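Local coordinates for protein 4-aminobutyrate transaminase (Acinetobacter baumannii, PDB 6WOP) that probably catalyses the pyridoxal-phosphate-dependent transfer of the amino group of 4-aminobutyrate to 2-oxoglutarate, as a class-III aminotransferase, at residues 334-339 / 355-360; 365-370 / 389-394; 77-82 / 86-91; 120-125 / 293-298. One frame throughout, in Å; residues are numbered along the deposited sequence.

Interaction 1 (334-339 / 355-360); sequences ATLKDI and SMVAVE
Leu336 is the side chain through which the helical segment 334-339 meets strand residues 356-360; its CD1 methyl meets both Val357 and Val359, its CD2 methyl Val359. CD1 lies 3.8 Å from CG1 of Val357 and 4.1 Å from CB of Val359, while CD2 reaches that same CB of Val359 at 4.0 Å, so the isobutyl fork is presented to two strand residues two positions apart. The first torsion of Leu336 (chi1 -64°) sets CG beside the backbone N, and the extended second torsion (chi2 -180°) carries CD1 onward to the strand. Leu336 and Val357 run past one another in opposing senses, whereas Leu336 and Val359 meet at a slant. Val357 and Val359 both direct their CB atoms toward the helix, and Ala358 between them turns the other way, as expected of a beta strand.

Hydrogen bonding across the contact is absent, and each backbone answers to its own structure: Asp338 N bonds to Ala334 O at 3.1 Å within the helix, while Val357 and Val359 bond to Phe393 and Ile391 of the adjoining strand.

The axes of the segments 334-339 and 356-360 run nearly parallel, at 8°, and come within 9.9 Å. In this layer packing, helix 321-342 lies on one face of the mixed sheet, where Leu336 also touches Ile350 of strand 347-353 and Leu411 of helix 401-416.

Interaction 2 (365-370 / 389-394); sequences EQAKVV and NVIRFL
This is a buried helix-on-sheet contact made almost entirely by carbon atoms, in which Ala367 and Val370 of helix 364-376 pack onto Ile391 of strand 390-393 and the backbone of Asn389 just before it. The closest approach is between CG1 of Val370 and CD1 of Ile391, 3.8 Å apart, with CB of Val370 only slightly farther from the same methyl at 4.1 Å. Ile391 offers that methyl because its chi1 of -62° places CG1 beside the backbone N and its extended chi2 of 163° stretches CD1 outward to the helix.

Ala367 settles on backbone instead. Its CB is 4.0 Å from CA of Asn389, and here the two backbones come nearest, with Ala367 CA and Asn389 CA 5.4 Å apart. The small methyl fits that close approach, and a looser touch of 4.4 Å joins Ala367 CB to CG1 of Ile391. The amide of Asn389 leads away from the helix, where its ND2 bonds to Leu361 O and Glu360 OE1.

Helix 364-376 is the connection of a beta-alpha-beta crossover between the parallel strands 356-361 and 379-384, with strand 390-393 lying between them in the sheet. Val370 also meets Leu411 and Phe415 of helix 401-416. Since no hydrogen bond crosses the contact, shape fit and the burial of aliphatic carbon hold the helix here, while the Asn389 amide finds its partners on the neighbouring strand.

Interaction 3 (77-82 / 86-91); sequences TAYQVT and SYVALA
Tyr79 lays its ring flat over the ring of Tyr87 in a face-to-face stack. The centroids are 3.7 Å apart and the planes differ by 9°, so the overlap is nearly complete with a slight shift: CE1 of Tyr79 sits 3.5 Å from CG of Tyr87, and CD1 of Tyr79 is 3.5 Å from CD2 of Tyr87. Although the faces match, the two side chains cross at about a right angle, and their hydroxyls point in different directions. The Tyr79 hydroxyl passes over the edge of the partner ring toward CG2 of Val88, with OH and CG2 4.0 Å apart. The Tyr87 hydroxyl instead bonds to the backbone N of Phe108 on strand 104-109, which fixes that end of the stack. In both tyrosines CG is trans to the main-chain N (chi1 176° for Tyr79), which holds the rings out from their backbones to meet.

The loop that presents Tyr79 is braced from within. Thr77 OG1 donates to Thr82 O over 2.7 Å, lying in the carbonyl plane, and Ala78 O accepts from both Val81 N, at 2.7 Å, and Thr82 N, at 3.0 Å. Gln80 and Val81 form backbone hydrogen bonds with the second subunit.

Edge-to-face contacts of Tyr79 with Tyr84 and of Tyr87 with Phe108 extend the stacked pair into an aromatic cluster joining the interface loop to helix 85-97 and strand 104-109.

Interaction 4 (120-125 / 293-298); sequences VKIARC and GGLGGT
Ile122 and Leu295 form the dry side of this contact, and Lys121 with two ordered waters forms the wet side. CG1 of Ile122 is 4.3 Å from CD1 of Leu295, and CD2 of the same leucine lies 4.3 Å from CE of Lys121. The fork of Leu295 thus turns one methyl to the isoleucine and the other to the lysine chain. These approaches are modest, but Val286, Met287 and Pro290 pack Ile122 further.

The other side has no direct hydrogen bond between the segments; water fills in. Lys121, bent at its third torsion (chi3 40°), brings NZ to two waters, both of which accept from it. Water 1, 2.9 Å from NZ, also accepts from Gly296 N at 3.0 Å. Water 2 lies 2.6 Å from NZ and donates to Gly294 O at 2.5 Å, a short distance that leaves the water's exact position doubtful. Gly296 has phi 163° and psi -152°, angles that would jam a CB against the preceding carbonyl O.

NZ also bonds to Arg142 O of the second subunit, and weakly to Asn118 OD1. Gly293 and Leu295 form backbone hydrogen bonds with that subunit too. These acceptors around NZ are consistent with a protonated ammonium group and would stabilise its charge; through them Lys121 links helix 112-127 to the 293-298 loop by water and to the second subunit directly.

Overall arrangement
From the N terminus, interaction 3 comes first, closing a tight turn in which 77-82 folds back on the helix that follows it. Interaction 4 then spans 168 residues, so that six strands of the seven-stranded sheet containing 104-109 lie in the chain between its segments. Interactions 1 and 2 follow as two short closures near the C terminus. All four run in series; none nests in or crosses another. Interactions 3 and 4 meet through Gln80 OE1 and Gly297 N, 3.1 Å apart, and both touch the second subunit. Interactions 1 and 2 share the other large sheet through adjoining strands, across the chain's centre, with centres about 40 Å from the first pair.

Interaction 1 (334-339 / 355-360)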
loop_
_atom_site.group_PDB
_atom_site.type_symbol
_atom_site.label_atom_id
_atom_site.label_comp_id
_atom_site.label_asym_id
_atom_site.label_seq_id
_atom_site.Cartn_x
_atom_site.Cartn_y
_atom_site.Cartn_z
ATOM N N ALA A 334 -6.995 -1.025 47.131
ATOM C CA ALA A 334 -6.491 -0.777 48.478
ATOM C C ALA A 334 -5.311 -1.685 48.800
ATOM O O ALA A 334 -4.405 -1.283 49.534
ATOM C CB ALA A 334 -7.605 -0.964 49.508
ATOM N N THR A 335 -5.348 -2.949 48.350
ATOM C CA THR A 335 -4.208 -3.847 48.533
ATOM C C THR A 335 -2.963 -3.332 47.795
ATOM O O THR A 335 -1.853 -3.377 48.329
ATOM C CB THR A 335 -4.588 -5.243 48.044
ATOM O OG1 THR A 335 -5.396 -5.848 49.038
ATOM C CG2 THR A 335 -3.408 -6.140 47.905
ATOM N N LEU A 336 -3.128 -2.861 46.553
ATOM C CA LEU A 336 -1.990 -2.325 45.813
ATOM C C LEU A 336 -1.421 -1.091 46.502
ATOM O O LEU A 336 -0.200 -0.855 46.481
ATOM C CB LEU A 336 -2.423 -1.993 44.393
ATOM C CG LEU A 336 -2.852 -3.275 43.657
ATOM C CD1 LEU A 336 -3.252 -2.868 42.289
ATOM C CD2 LEU A 336 -1.684 -4.177 43.539
ATOM N N LYS A 337 -2.291 -0.254 47.077
ATOM C CA LYS A 337 -1.726 0.929 47.749
ATOM C C LYS A 337 -0.981 0.541 49.019
ATOM O O LYS A 337 0.057 1.130 49.361
ATOM C CB LYS A 337 -2.835 1.929 48.064
ATOM C CG LYS A 337 -2.943 2.991 46.985
ATOM C CD LYS A 337 -4.380 3.217 46.525
ATOM C CE LYS A 337 -5.064 4.335 47.355
ATOM N NZ LYS A 337 -6.310 4.850 46.653
ATOM N N ASP A 338 -1.432 -0.500 49.714
ATOM C CA ASP A 338 -0.682 -1.002 50.861
ATOM C C ASP A 338 0.665 -1.575 50.431
ATOM O O ASP A 338 1.686 -1.349 51.094
ATOM C CB ASP A 338 -1.504 -2.068 51.576
ATOM C CG ASP A 338 -0.972 -2.366 52.938
ATOM O OD1 ASP A 338 -0.593 -1.407 53.630
ATOM O OD2 ASP A 338 -0.941 -3.552 53.330
ATOM N N ILE A 339 0.669 -2.367 49.350
ATOM C CA ILE A 339 1.920 -2.868 48.778
ATOM C C ILE A 339 2.850 -1.711 48.437
ATOM O O ILE A 339 4.050 -1.746 48.729
ATOM C CB ILE A 339 1.627 -3.714 47.526
ATOM C CG1 ILE A 339 1.205 -5.122 47.885
ATOM C CG2 ILE A 339 2.844 -3.795 46.631
ATOM C CD1 ILE A 339 0.635 -5.790 46.650
ATOM N N SER A 355 -13.043 -3.146 37.605
ATOM C CA SER A 355 -12.068 -4.204 37.851
ATOM C C SER A 355 -11.196 -4.432 36.634
ATOM O O SER A 355 -10.566 -5.476 36.519
ATOM C CB SER A 355 -12.756 -5.515 38.285
ATOM O OG SER A 355 -13.022 -5.509 39.711
ATOM N N MET A 356 -10.990 -3.360 35.853
ATOM C CA MET A 356 -9.861 -3.275 34.938
ATOM C C MET A 356 -8.772 -2.533 35.710
ATOM O O MET A 356 -8.704 -1.295 35.681
ATOM C CB MET A 356 -10.247 -2.567 33.643
ATOM C CG MET A 356 -9.766 -3.293 32.446
ATOM S SD MET A 356 -10.426 -2.650 30.948
ATOM C CE MET A 356 -9.187 -3.304 29.865
ATOM N N VAL A 357 -7.950 -3.304 36.452
ATOM C CA VAL A 357 -6.950 -2.792 37.392
ATOM C C VAL A 357 -5.579 -3.335 37.024
ATOM O O VAL A 357 -5.443 -4.520 36.689
ATOM C CB VAL A 357 -7.263 -3.185 38.864
ATOM C CG1 VAL A 357 -6.197 -2.560 39.851
ATOM C CG2 VAL A 357 -8.648 -2.777 39.248
ATOM N N ALA A 358 -4.554 -2.488 37.166
ATOM C CA ALA A 358 -3.179 -2.885 36.897
ATOM C C ALA A 358 -2.240 -2.179 37.858
ATOM O O ALA A 358 -2.503 -1.054 38.280
ATOM C CB ALA A 358 -2.765 -2.537 35.466
ATOM N N VAL A 359 -1.091 -2.808 38.124
ATOM C CA VAL A 359 -0.008 -2.199 38.894
ATOM C C VAL A 359 1.254 -2.174 38.025
ATOM O O VAL A 359 1.588 -3.172 37.375
ATOM C CB VAL A 359 0.242 -2.921 40.221
ATOM C CG1 VAL A 359 0.775 -4.336 40.002
ATOM C CG2 VAL A 359 1.185 -2.078 41.099
ATOM N N GLU A 360 1.904 -1.023 37.942
ATOM C CA GLU A 360 3.132 -0.910 37.154
ATOM C C GLU A 360 4.320 -0.901 38.101
ATOM O O GLU A 360 4.300 -0.233 39.155
ATOM C CB GLU A 360 3.182 0.350 36.282
ATOM C CG GLU A 360 4.470 0.420 35.419
ATOM C CD GLU A 360 4.304 1.365 34.254
ATOM O OE1 GLU A 360 5.305 1.831 33.657
ATOM O OE2 GLU A 360 3.143 1.676 33.979
#

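Interaction 2 (365-370 / 389-394)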
loop_
_atom_site.group_PDB
_atom_site.type_symbol
_atom_site.label_atom_id
_atom_site.label_comp_id
_atom_site.label_asym_id
_atom_site.label_seq_id
_atom_site.Cartn_x
_atom_site.Cartn_y
_atom_site.Cartn_z
ATOM N N GLU A 365 11.850 -7.264 35.312
ATOM C CA GLU A 365 12.390 -8.274 36.211
ATOM C C GLU A 365 11.602 -8.296 37.509
ATOM O O GLU A 365 11.320 -9.376 38.054
ATOM C CB GLU A 365 13.870 -8.016 36.481
ATOM C CG GLU A 365 14.800 -8.234 35.286
ATOM C CD GLU A 365 14.594 -7.255 34.103
ATOM O OE1 GLU A 365 14.176 -6.078 34.283
ATOM O OE2 GLU A 365 14.870 -7.681 32.956
ATOM N N GLN A 366 11.212 -7.115 38.003
ATOM C CA GLN A 366 10.372 -7.063 39.201
ATOM C C GLN A 366 9.019 -7.719 38.954
ATOM O O GLN A 366 8.525 -8.505 39.779
ATOM C CB GLN A 366 10.169 -5.622 39.650
ATOM C CG GLN A 366 11.391 -5.032 40.377
ATOM C CD GLN A 366 11.183 -3.586 40.744
ATOM O OE1 GLN A 366 10.391 -2.874 40.099
ATOM N NE2 GLN A 366 11.874 -3.137 41.778
ATOM N N ALA A 367 8.392 -7.393 37.825
ATOM C CA ALA A 367 7.088 -7.983 37.511
ATOM C C ALA A 367 7.174 -9.503 37.401
ATOM O O ALA A 367 6.271 -10.225 37.856
ATOM C CB ALA A 367 6.552 -7.352 36.226
ATOM N N LYS A 368 8.263 -10.016 36.822
ATOM C CA LYS A 368 8.409 -11.461 36.675
ATOM C C LYS A 368 8.662 -12.128 38.022
ATOM O O LYS A 368 8.208 -13.258 38.244
ATOM C CB LYS A 368 9.556 -11.810 35.719
ATOM C CG LYS A 368 9.322 -11.507 34.276
ATOM C CD LYS A 368 7.936 -11.850 33.894
ATOM C CE LYS A 368 7.935 -12.922 32.796
ATOM N NZ LYS A 368 6.642 -13.029 32.005
ATOM N N VAL A 369 9.349 -11.457 38.941
ATOM C CA VAL A 369 9.577 -12.076 40.252
ATOM C C VAL A 369 8.237 -12.323 40.950
ATOM O O VAL A 369 7.982 -13.404 41.471
ATOM C CB VAL A 369 10.535 -11.217 41.108
ATOM C CG1 VAL A 369 10.453 -11.618 42.578
ATOM C CG2 VAL A 369 11.999 -11.344 40.591
ATOM N N VAL A 370 7.345 -11.338 40.911
ATOM C CA VAL A 370 6.035 -11.458 41.545
ATOM C C VAL A 370 5.189 -12.501 40.813
ATOM O O VAL A 370 4.553 -13.369 41.433
ATOM C CB VAL A 370 5.340 -10.073 41.565
ATOM C CG1 VAL A 370 3.827 -10.194 41.962
ATOM C CG2 VAL A 370 6.115 -9.083 42.464
ATOM N N ASN A 389 6.346 -4.456 32.333
ATOM C CA ASN A 389 6.516 -4.179 33.753
ATOM C C ASN A 389 5.185 -3.934 34.439
ATOM O O ASN A 389 5.150 -3.422 35.559
ATOM C CB ASN A 389 7.460 -2.989 33.949
ATOM C CG ASN A 389 6.948 -1.738 33.293
ATOM O OD1 ASN A 389 6.215 -1.801 32.303
ATOM N ND2 ASN A 389 7.294 -0.597 33.841
ATOM N N VAL A 390 4.077 -4.269 33.788
ATOM C CA VAL A 390 2.748 -4.038 34.335
ATOM C C VAL A 390 2.096 -5.377 34.614
ATOM O O VAL A 390 2.050 -6.239 33.734
ATOM C CB VAL A 390 1.892 -3.218 33.365
ATOM C CG1 VAL A 390 0.570 -2.922 34.067
ATOM C CG2 VAL A 390 2.690 -1.881 32.936
ATOM N N ILE A 391 1.566 -5.558 35.816
ATOM C CA ILE A 391 0.721 -6.725 36.114
ATOM C C ILE A 391 -0.717 -6.274 36.005
ATOM O O ILE A 391 -1.112 -5.311 36.667
ATOM C CB ILE A 391 1.005 -7.273 37.519
ATOM C CG1 ILE A 391 2.451 -7.741 37.627
ATOM C CG2 ILE A 391 -0.044 -8.377 37.932
ATOM C CD1 ILE A 391 2.886 -7.907 39.066
ATOM N N ARG A 392 -1.512 -6.954 35.188
ATOM C CA ARG A 392 -2.898 -6.551 35.003
ATOM C C ARG A 392 -3.771 -7.617 35.619
ATOM O O ARG A 392 -3.373 -8.783 35.676
ATOM C CB ARG A 392 -3.243 -6.390 33.508
ATOM C CG ARG A 392 -2.952 -7.682 32.724
ATOM C CD ARG A 392 -3.425 -7.518 31.285
ATOM N NE ARG A 392 -2.698 -8.390 30.362
ATOM C CZ ARG A 392 -3.056 -8.619 29.106
ATOM N NH1 ARG A 392 -4.155 -8.072 28.625
ATOM N NH2 ARG A 392 -2.315 -9.407 28.334
ATOM N N PHE A 393 -4.941 -7.223 36.132
ATOM C CA PHE A 393 -5.805 -8.152 36.876
ATOM C C PHE A 393 -7.113 -8.354 36.133
ATOM O O PHE A 393 -7.862 -7.391 35.904
ATOM C CB PHE A 393 -6.043 -7.615 38.291
ATOM C CG PHE A 393 -4.784 -7.479 39.061
ATOM C CD1 PHE A 393 -4.278 -8.577 39.757
ATOM C CD2 PHE A 393 -4.060 -6.287 39.031
ATOM C CE1 PHE A 393 -3.060 -8.504 40.439
ATOM C CE2 PHE A 393 -2.832 -6.198 39.695
ATOM C CZ PHE A 393 -2.340 -7.326 40.403
ATOM N N LEU A 394 -7.386 -9.609 35.755
ATOM C CA LEU A 394 -8.543 -9.998 34.954
ATOM C C LEU A 394 -9.296 -11.182 35.546
ATOM O O LEU A 394 -9.843 -12.037 34.795
ATOM C CB LEU A 394 -8.081 -10.335 33.543
ATOM C CG LEU A 394 -7.657 -9.059 32.829
ATOM C CD1 LEU A 394 -6.853 -9.436 31.499
ATOM C CD2 LEU A 394 -8.896 -8.237 32.531
#

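Interaction 3 (77-82 / 86-91)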
loop_
_atom_site.group_PDB
_atom_site.type_symbol
_atom_site.label_atom_id
_atom_site.label_comp_id
_atom_site.label_asym_id
_atom_site.label_seq_id
_atom_site.Cartn_x
_atom_site.Cartn_y
_atom_site.Cartn_z
ATOM N N THR A 77 -25.453 -23.443 11.282
ATOM C CA THR A 77 -26.145 -23.438 9.994
ATOM C C THR A 77 -25.480 -22.577 8.935
ATOM O O THR A 77 -25.825 -22.732 7.753
ATOM C CB THR A 77 -27.589 -22.921 10.156
ATOM O OG1 THR A 77 -27.577 -21.552 10.598
ATOM C CG2 THR A 77 -28.394 -23.779 11.155
ATOM N N ALA A 78 -24.545 -21.686 9.328
ATOM C CA ALA A 78 -24.095 -20.513 8.582
ATOM C C ALA A 78 -25.241 -19.529 8.532
ATOM O O ALA A 78 -26.203 -19.728 7.781
ATOM C CB ALA A 78 -23.604 -20.856 7.165
ATOM N N TYR A 79 -25.195 -18.520 9.411
ATOM C CA TYR A 79 -26.321 -17.596 9.520
ATOM C C TYR A 79 -26.705 -17.004 8.157
ATOM O O TYR A 79 -27.887 -16.787 7.880
ATOM C CB TYR A 79 -25.957 -16.503 10.500
ATOM C CG TYR A 79 -27.007 -15.391 10.639
ATOM C CD1 TYR A 79 -28.097 -15.532 11.498
ATOM C CD2 TYR A 79 -26.859 -14.205 9.943
ATOM C CE1 TYR A 79 -29.047 -14.518 11.635
ATOM C CE2 TYR A 79 -27.811 -13.143 10.063
ATOM C CZ TYR A 79 -28.897 -13.342 10.914
ATOM O OH TYR A 79 -29.838 -12.349 11.042
ATOM N N GLN A 80 -25.724 -16.748 7.279
ATOM C CA GLN A 80 -26.092 -16.153 6.004
ATOM C C GLN A 80 -26.806 -17.145 5.100
ATOM O O GLN A 80 -27.427 -16.705 4.116
ATOM C CB GLN A 80 -24.838 -15.552 5.317
ATOM C CG GLN A 80 -23.880 -16.578 4.887
ATOM C CD GLN A 80 -22.541 -15.968 4.487
ATOM O OE1 GLN A 80 -21.921 -15.201 5.261
ATOM N NE2 GLN A 80 -22.092 -16.300 3.264
ATOM N N VAL A 81 -26.766 -18.451 5.429
ATOM C CA VAL A 81 -27.539 -19.442 4.668
ATOM C C VAL A 81 -28.908 -19.568 5.335
ATOM O O VAL A 81 -29.944 -19.319 4.711
ATOM C CB VAL A 81 -26.852 -20.832 4.575
ATOM C CG1 VAL A 81 -27.810 -21.880 4.007
ATOM C CG2 VAL A 81 -25.567 -20.780 3.678
ATOM N N THR A 82 -28.926 -19.988 6.594
ATOM C CA THR A 82 -30.174 -20.146 7.347
ATOM C C THR A 82 -30.044 -19.385 8.659
ATOM O O THR A 82 -29.217 -19.766 9.527
ATOM C CB THR A 82 -30.459 -21.645 7.635
ATOM O OG1 THR A 82 -30.409 -22.375 6.403
ATOM C CG2 THR A 82 -31.857 -21.784 8.273
ATOM N N SER A 86 -32.053 -16.644 17.751
ATOM C CA SER A 86 -31.266 -16.201 18.907
ATOM C C SER A 86 -30.269 -15.095 18.527
ATOM O O SER A 86 -29.876 -14.275 19.375
ATOM C CB SER A 86 -30.488 -17.370 19.495
ATOM O OG SER A 86 -29.746 -18.007 18.424
ATOM N N TYR A 87 -29.819 -15.092 17.297
ATOM C CA TYR A 87 -28.911 -14.054 16.767
ATOM C C TYR A 87 -29.618 -12.682 16.692
ATOM O O TYR A 87 -29.153 -11.709 17.156
ATOM C CB TYR A 87 -28.477 -14.465 15.369
ATOM C CG TYR A 87 -27.512 -13.564 14.602
ATOM C CD1 TYR A 87 -27.846 -12.263 14.292
ATOM C CD2 TYR A 87 -26.298 -14.051 14.112
ATOM C CE1 TYR A 87 -27.004 -11.443 13.575
ATOM C CE2 TYR A 87 -25.444 -13.235 13.387
ATOM C CZ TYR A 87 -25.808 -11.917 13.101
ATOM O OH TYR A 87 -24.997 -11.105 12.396
ATOM N N VAL A 88 -30.802 -12.702 16.134
ATOM C CA VAL A 88 -31.580 -11.475 16.078
ATOM C C VAL A 88 -31.817 -10.986 17.480
ATOM O O VAL A 88 -31.767 -9.801 17.741
ATOM C CB VAL A 88 -32.911 -11.742 15.335
ATOM C CG1 VAL A 88 -33.864 -10.495 15.366
ATOM C CG2 VAL A 88 -32.623 -12.226 13.860
ATOM N N ALA A 89 -32.224 -11.907 18.379
ATOM C CA ALA A 89 -32.546 -11.486 19.741
ATOM C C ALA A 89 -31.304 -10.901 20.413
ATOM O O ALA A 89 -31.400 -9.934 21.176
ATOM C CB ALA A 89 -33.116 -12.678 20.559
ATOM N N LEU A 90 -30.121 -11.523 20.189
ATOM C CA LEU A 90 -28.889 -10.985 20.781
ATOM C C LEU A 90 -28.591 -9.586 20.244
ATOM O O LEU A 90 -28.221 -8.695 21.004
ATOM C CB LEU A 90 -27.687 -11.900 20.519
ATOM C CG LEU A 90 -26.393 -11.581 21.295
ATOM C CD1 LEU A 90 -26.609 -11.743 22.868
ATOM C CD2 LEU A 90 -25.244 -12.487 20.770
ATOM N N ALA A 91 -28.783 -9.369 18.940
ATOM C CA ALA A 91 -28.609 -8.015 18.398
ATOM C C ALA A 91 -29.545 -7.031 19.098
ATOM O O ALA A 91 -29.114 -5.952 19.526
ATOM C CB ALA A 91 -28.852 -8.046 16.880
#

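Interaction 4 (120-125 / 293-298)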
loop_
_atom_site.group_PDB
_atom_site.type_symbol
_atom_site.label_atom_id
_atom_site.label_comp_id
_atom_site.label_asym_id
_atom_site.label_seq_id
_atom_site.Cartn_x
_atom_site.Cartn_y
_atom_site.Cartn_z
ATOM N N VAL A 120 -13.865 -1.290 10.787
ATOM C CA VAL A 120 -13.104 -0.491 9.815
ATOM C C VAL A 120 -13.736 -0.588 8.419
ATOM O O VAL A 120 -13.830 0.427 7.691
ATOM C CB VAL A 120 -11.627 -0.958 9.808
ATOM C CG1 VAL A 120 -10.870 -0.428 8.528
ATOM C CG2 VAL A 120 -10.914 -0.480 11.119
ATOM N N LYS A 121 -14.106 -1.808 7.986
ATOM C CA LYS A 121 -14.825 -1.973 6.728
ATOM C C LYS A 121 -16.078 -1.102 6.673
ATOM O O LYS A 121 -16.368 -0.447 5.655
ATOM C CB LYS A 121 -15.197 -3.442 6.532
ATOM C CG LYS A 121 -13.947 -4.294 6.348
ATOM C CD LYS A 121 -14.138 -5.832 6.310
ATOM C CE LYS A 121 -15.341 -6.361 5.559
ATOM N NZ LYS A 121 -15.364 -7.871 5.826
ATOM N N ILE A 122 -16.873 -1.138 7.739
ATOM C CA ILE A 122 -18.113 -0.353 7.799
ATOM C C ILE A 122 -17.805 1.147 7.731
ATOM O O ILE A 122 -18.445 1.916 6.991
ATOM C CB ILE A 122 -18.836 -0.742 9.102
ATOM C CG1 ILE A 122 -19.426 -2.167 8.991
ATOM C CG2 ILE A 122 -19.953 0.318 9.530
ATOM C CD1 ILE A 122 -19.814 -2.663 10.434
ATOM N N ALA A 123 -16.825 1.588 8.497
ATOM C CA ALA A 123 -16.461 3.011 8.490
ATOM C C ALA A 123 -15.936 3.450 7.131
ATOM O O ALA A 123 -16.253 4.550 6.665
ATOM C CB ALA A 123 -15.401 3.277 9.549
ATOM N N ARG A 124 -15.092 2.631 6.509
ATOM C CA ARG A 124 -14.605 2.965 5.176
ATOM C C ARG A 124 -15.776 3.075 4.222
ATOM O O ARG A 124 -15.851 4.008 3.435
ATOM C CB ARG A 124 -13.652 1.914 4.659
ATOM C CG ARG A 124 -12.208 2.018 5.186
ATOM C CD ARG A 124 -11.309 1.347 4.167
ATOM N NE ARG A 124 -9.860 1.370 4.446
ATOM C CZ ARG A 124 -8.988 0.809 3.595
ATOM N NH1 ARG A 124 -9.442 0.238 2.482
ATOM N NH2 ARG A 124 -7.684 0.809 3.852
ATOM N N CYS A 125 -16.715 2.141 4.299
ATOM C CA CYS A 125 -17.854 2.135 3.397
ATOM C C CYS A 125 -18.693 3.397 3.617
ATOM O O CYS A 125 -19.050 4.083 2.663
ATOM C CB CYS A 125 -18.686 0.838 3.600
ATOM S SG CYS A 125 -20.292 0.921 2.714
ATOM N N GLY A 293 -24.238 -8.861 1.151
ATOM C CA GLY A 293 -23.138 -9.665 0.679
ATOM C C GLY A 293 -21.808 -9.143 1.155
ATOM O O GLY A 293 -20.821 -9.881 1.141
ATOM N N GLY A 294 -21.775 -7.877 1.579
ATOM C CA GLY A 294 -20.547 -7.205 1.964
ATOM C C GLY A 294 -20.018 -7.563 3.320
ATOM O O GLY A 294 -18.848 -7.281 3.602
ATOM N N LEU A 295 -20.844 -8.161 4.183
ATOM C CA LEU A 295 -20.445 -8.535 5.517
ATOM C C LEU A 295 -20.847 -9.993 5.735
ATOM O O LEU A 295 -21.861 -10.443 5.210
ATOM C CB LEU A 295 -21.153 -7.688 6.585
ATOM C CG LEU A 295 -20.902 -6.184 6.626
ATOM C CD1 LEU A 295 -21.784 -5.494 7.721
ATOM C CD2 LEU A 295 -19.406 -5.952 6.867
ATOM N N GLY A 296 -20.073 -10.711 6.510
ATOM C CA GLY A 296 -20.591 -12.050 6.803
ATOM C C GLY A 296 -19.471 -12.918 7.330
ATOM O O GLY A 296 -18.486 -12.417 7.849
ATOM N N GLY A 297 -19.606 -14.227 7.096
ATOM C CA GLY A 297 -18.582 -15.100 7.650
ATOM C C GLY A 297 -19.135 -16.442 8.112
ATOM O O GLY A 297 -20.219 -16.495 8.689
ATOM N N THR A 298 -18.384 -17.505 7.855
ATOM C CA THR A 298 -18.851 -18.882 8.064
ATOM C C THR A 298 -19.204 -19.133 9.523
ATOM O O THR A 298 -20.306 -19.597 9.855
ATOM C CB THR A 298 -17.749 -19.861 7.616
ATOM O OG1 THR A 298 -17.527 -19.730 6.218
ATOM C CG2 THR A 298 -18.199 -21.330 7.879
HETATM O O HOH W 1 -17.579 -9.254 7.161
HETATM O O HOH W 2 -16.892 -8.770 3.985
#